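Local coordinates for protein UDP-N-acetylglucosamine 4,6-dehydratase (Vibrio fischeri, PDB 3PVZ) that probably acts as a nucleotide-sugar lyase, a UDP-N-acetylglucosamine 4,6-dehydratase that binds NAD in a Rossmann-type domain, at residues 37-42 / 105-110. Sequence-based numbering, arbitrary orientation.
Sequences RFLVLG and AFIKAD. With NA (sodium ion), chain J; NAD (nicotinamide-adenine-dinucleotide), chain E.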
loop_
_atom_site.group_PDB
_atom_site.type_symbol
_atom_site.label_atom_id
_atom_site.label_comp_id
_atom_site.label_asym_id
_atom_site.label_seq_id
_atom_site.Cartn_x
_atom_site.Cartn_y
_atom_site.Cartn_z
ATOM N N ARG A 37 -9.405 3.149 24.833
ATOM C CA ARG A 37 -9.280 3.770 23.544
ATOM C C ARG A 37 -8.073 3.256 22.779
ATOM O O ARG A 37 -6.957 3.239 23.310
ATOM C CB ARG A 37 -9.110 5.249 23.792
ATOM C CG ARG A 37 -10.307 5.890 24.567
ATOM C CD ARG A 37 -9.985 7.266 25.051
ATOM N NE ARG A 37 -8.925 7.224 26.059
ATOM C CZ ARG A 37 -8.378 8.286 26.626
ATOM N NH1 ARG A 37 -7.471 8.115 27.574
ATOM N NH2 ARG A 37 -8.736 9.508 26.279
ATOM N N PHE A 38 -8.262 2.921 21.510
ATOM C CA PHE A 38 -7.225 2.327 20.691
ATOM C C PHE A 38 -7.001 3.080 19.400
ATOM O O PHE A 38 -7.953 3.421 18.670
ATOM C CB PHE A 38 -7.509 0.859 20.329
ATOM C CG PHE A 38 -7.734 -0.046 21.493
ATOM C CD1 PHE A 38 -6.739 -0.908 21.905
ATOM C CD2 PHE A 38 -8.912 -0.017 22.191
ATOM C CE1 PHE A 38 -6.930 -1.747 22.975
ATOM C CE2 PHE A 38 -9.099 -0.822 23.293
ATOM C CZ PHE A 38 -8.120 -1.698 23.679
ATOM N N LEU A 39 -5.719 3.199 19.049
ATOM C CA LEU A 39 -5.271 3.685 17.775
ATOM C C LEU A 39 -4.459 2.553 17.100
ATOM O O LEU A 39 -3.523 2.096 17.672
ATOM C CB LEU A 39 -4.375 4.912 18.009
ATOM C CG LEU A 39 -3.699 5.511 16.769
ATOM C CD1 LEU A 39 -4.761 5.807 15.579
ATOM C CD2 LEU A 39 -2.850 6.705 17.118
ATOM N N VAL A 40 -4.812 2.137 15.871
ATOM C CA VAL A 40 -4.068 1.135 15.149
ATOM C C VAL A 40 -3.546 1.740 13.886
ATOM O O VAL A 40 -4.305 2.049 12.946
ATOM C CB VAL A 40 -4.965 -0.106 14.805
ATOM C CG1 VAL A 40 -4.144 -1.215 14.146
ATOM C CG2 VAL A 40 -5.622 -0.607 16.093
ATOM N N LEU A 41 -2.232 1.843 13.835
ATOM C CA LEU A 41 -1.520 2.322 12.693
ATOM C C LEU A 41 -1.118 1.158 11.802
ATOM O O LEU A 41 -0.679 0.150 12.234
ATOM C CB LEU A 41 -0.262 3.040 13.185
ATOM C CG LEU A 41 -0.580 4.117 14.202
ATOM C CD1 LEU A 41 0.691 4.876 14.539
ATOM C CD2 LEU A 41 -1.677 5.057 13.682
ATOM N N GLY A 42 -1.199 1.363 10.514
ATOM C CA GLY A 42 -1.064 0.278 9.563
ATOM C C GLY A 42 -2.166 -0.729 9.741
ATOM O O GLY A 42 -2.004 -1.948 9.452
ATOM N N ALA A 105 -1.757 16.791 12.127
ATOM C CA ALA A 105 -2.901 17.637 12.437
ATOM C C ALA A 105 -4.025 16.766 13.042
ATOM O O ALA A 105 -4.715 17.225 13.926
ATOM C CB ALA A 105 -3.404 18.408 11.173
ATOM N N PHE A 106 -4.129 15.508 12.612
ATOM C CA PHE A 106 -5.066 14.531 13.210
ATOM C C PHE A 106 -4.691 14.274 14.660
ATOM O O PHE A 106 -5.546 14.262 15.505
ATOM C CB PHE A 106 -5.073 13.268 12.336
ATOM C CG PHE A 106 -5.560 12.012 12.990
ATOM C CD1 PHE A 106 -6.883 11.709 13.018
ATOM C CD2 PHE A 106 -4.683 11.042 13.412
ATOM C CE1 PHE A 106 -7.335 10.489 13.543
ATOM C CE2 PHE A 106 -5.156 9.809 13.938
ATOM C CZ PHE A 106 -6.461 9.574 14.024
ATOM N N ILE A 107 -3.413 14.130 14.957
ATOM C CA ILE A 107 -2.956 13.928 16.335
ATOM C C ILE A 107 -3.098 15.190 17.153
ATOM O O ILE A 107 -3.526 15.134 18.249
ATOM C CB ILE A 107 -1.507 13.469 16.380
ATOM C CG1 ILE A 107 -1.436 12.086 15.726
ATOM C CG2 ILE A 107 -0.922 13.485 17.866
ATOM C CD1 ILE A 107 -2.093 10.962 16.493
ATOM N N LYS A 108 -2.790 16.331 16.602
ATOM C CA LYS A 108 -2.943 17.595 17.353
ATOM C C LYS A 108 -4.426 17.861 17.745
ATOM O O LYS A 108 -4.728 18.335 18.839
ATOM C CB LYS A 108 -2.419 18.732 16.493
ATOM C CG LYS A 108 -2.313 20.036 17.193
ATOM C CD LYS A 108 -1.859 21.153 16.273
ATOM C CE LYS A 108 -1.954 22.483 17.034
ATOM N NZ LYS A 108 -3.218 23.154 16.831
ATOM N N ALA A 109 -5.356 17.532 16.836
ATOM C CA ALA A 109 -6.749 17.750 17.121
ATOM C C ALA A 109 -7.246 16.753 18.176
ATOM O O ALA A 109 -8.142 17.055 18.953
ATOM C CB ALA A 109 -7.609 17.677 15.803
ATOM N N ASP A 110 -6.691 15.557 18.206
ATOM C CA ASP A 110 -7.196 14.498 19.073
ATOM C C ASP A 110 -6.089 13.844 19.781
ATOM O O ASP A 110 -5.618 14.413 20.839
ATOM C CB ASP A 110 -8.022 13.475 18.243
ATOM C CG ASP A 110 -8.611 12.384 19.104
ATOM O OD1 ASP A 110 -8.334 12.465 20.340
ATOM O OD2 ASP A 110 -9.282 11.434 18.533
HETATM NA NA NA J . -8.398 18.250 21.118
HETATM P PA NAD E . 1.562 -5.336 5.459
HETATM O O1A NAD E . 2.288 -4.923 4.220
HETATM O O2A NAD E . 0.357 -6.152 5.104
HETATM O O5B NAD E . 0.837 -4.101 6.150
HETATM C C5B NAD E . 1.676 -2.964 6.449
HETATM C C4B NAD E . 0.672 -1.807 6.503
HETATM O O4B NAD E . 1.287 -0.576 6.821
HETATM C C3B NAD E . -0.024 -1.637 5.114
HETATM O O3B NAD E . -1.431 -1.650 5.240
HETATM C C2B NAD E . 0.515 -0.269 4.635
HETATM O O2B NAD E . -0.332 0.408 3.714
HETATM C C1B NAD E . 0.678 0.401 6.019
HETATM N N9A NAD E . 1.583 1.538 5.942
HETATM C C8A NAD E . 2.837 1.547 5.469
HETATM N N7A NAD E . 3.338 2.738 5.494
HETATM C C5A NAD E . 2.408 3.546 6.090
HETATM C C6A NAD E . 2.346 4.903 6.392
HETATM N N6A NAD E . 3.467 5.656 6.140
HETATM N N1A NAD E . 1.254 5.415 6.950
HETATM C C2A NAD E . 0.194 4.651 7.195
HETATM N N3A NAD E . 0.203 3.375 6.900
HETATM C C4A NAD E . 1.271 2.800 6.363
HETATM O O3 NAD E . 2.598 -6.070 6.449
HETATM P PN NAD E . 2.030 -7.135 7.544
HETATM O O1N NAD E . 2.143 -8.548 6.996
HETATM O O2N NAD E . 0.720 -6.895 8.173
HETATM O O5D NAD E . 3.292 -7.090 8.608
HETATM C C5D NAD E . 3.211 -5.960 9.463
HETATM C C4D NAD E . 4.432 -5.948 10.392
HETATM O O4D NAD E . 4.690 -7.295 10.900
HETATM C C3D NAD E . 5.695 -5.554 9.595
HETATM O O3D NAD E . 6.699 -4.911 10.413
HETATM C C2D NAD E . 6.290 -6.925 9.200
HETATM O O2D NAD E . 7.701 -6.861 8.945
HETATM C C1D NAD E . 6.001 -7.745 10.457
HETATM N N1N NAD E . 6.035 -9.193 10.204
HETATM C C2N NAD E . 5.165 -9.707 9.325
HETATM C C3N NAD E . 5.142 -11.061 9.062
HETATM C C7N NAD E . 4.212 -11.641 8.077
HETATM O O7N NAD E . 4.328 -12.845 7.859
HETATM N N7N NAD E . 3.302 -10.912 7.414
HETATM C C4N NAD E . 6.052 -11.914 9.734
HETATM C C5N NAD E . 6.924 -11.345 10.648
HETATM C C6N NAD E . 6.904 -9.966 10.861
HETATM O O HOH W 1 -6.282 17.125 21.050
#
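Leu39 reaches from strand 37-41 to the helix 101-109 and meets Phe106 and Ile107, one methyl for each. Its CB points toward the helix but is still 6.6 Å from Ile107 CD1. With CG anti to the backbone N (chi1 175°), the branch point extends the side chain further, and CG lies 5.4 Å from Phe106 CE2. Only the two methyls close the gap. CD1 comes to the edge of the Phe106 ring, near its plane, 4.3 Å from CE2; it therefore meets the rim and not the pi face. CD2 diverges to Ile107 and ends 4.4 Å from CD1 of that residue, methyl to methyl. Ile107 leaves the helix obliquely, and its folded chain (chi2 -69°) sets CD1 off the CD2-CE2 edge of the Phe106 ring and above its plane, 4.0 Å from Phe106 CD2, so the two helix residues offer Leu39 one continuous apolar surface. No hydrogen bond joins the segments, and just 83 Å² is buried between them: this is a small, apolar contact, completed around Leu39 by Val66, Tyr113 and Val116, while Phe106 also meets the ring of Phe94. The helix ends at Ala109, whose O binds a sodium ion at 2.5 Å; the ion also holds a water that donates to the carbonyls of Lys108 and Asp110. Asp110 is salt-bridged to Lys62, linking the helix end to strand 62-66. Strand 37-41 leads through Gly42 into the probable glycine-rich loop at the NAD. It lies between the parallel strands 62-66 and 115-118; helix 46-56 packs on Phe38 and Val40, and helix 101-109, the crossover from strand 90-94 to strand 115-118, packs on Leu39 from the opposite face of this Rossmann sheet.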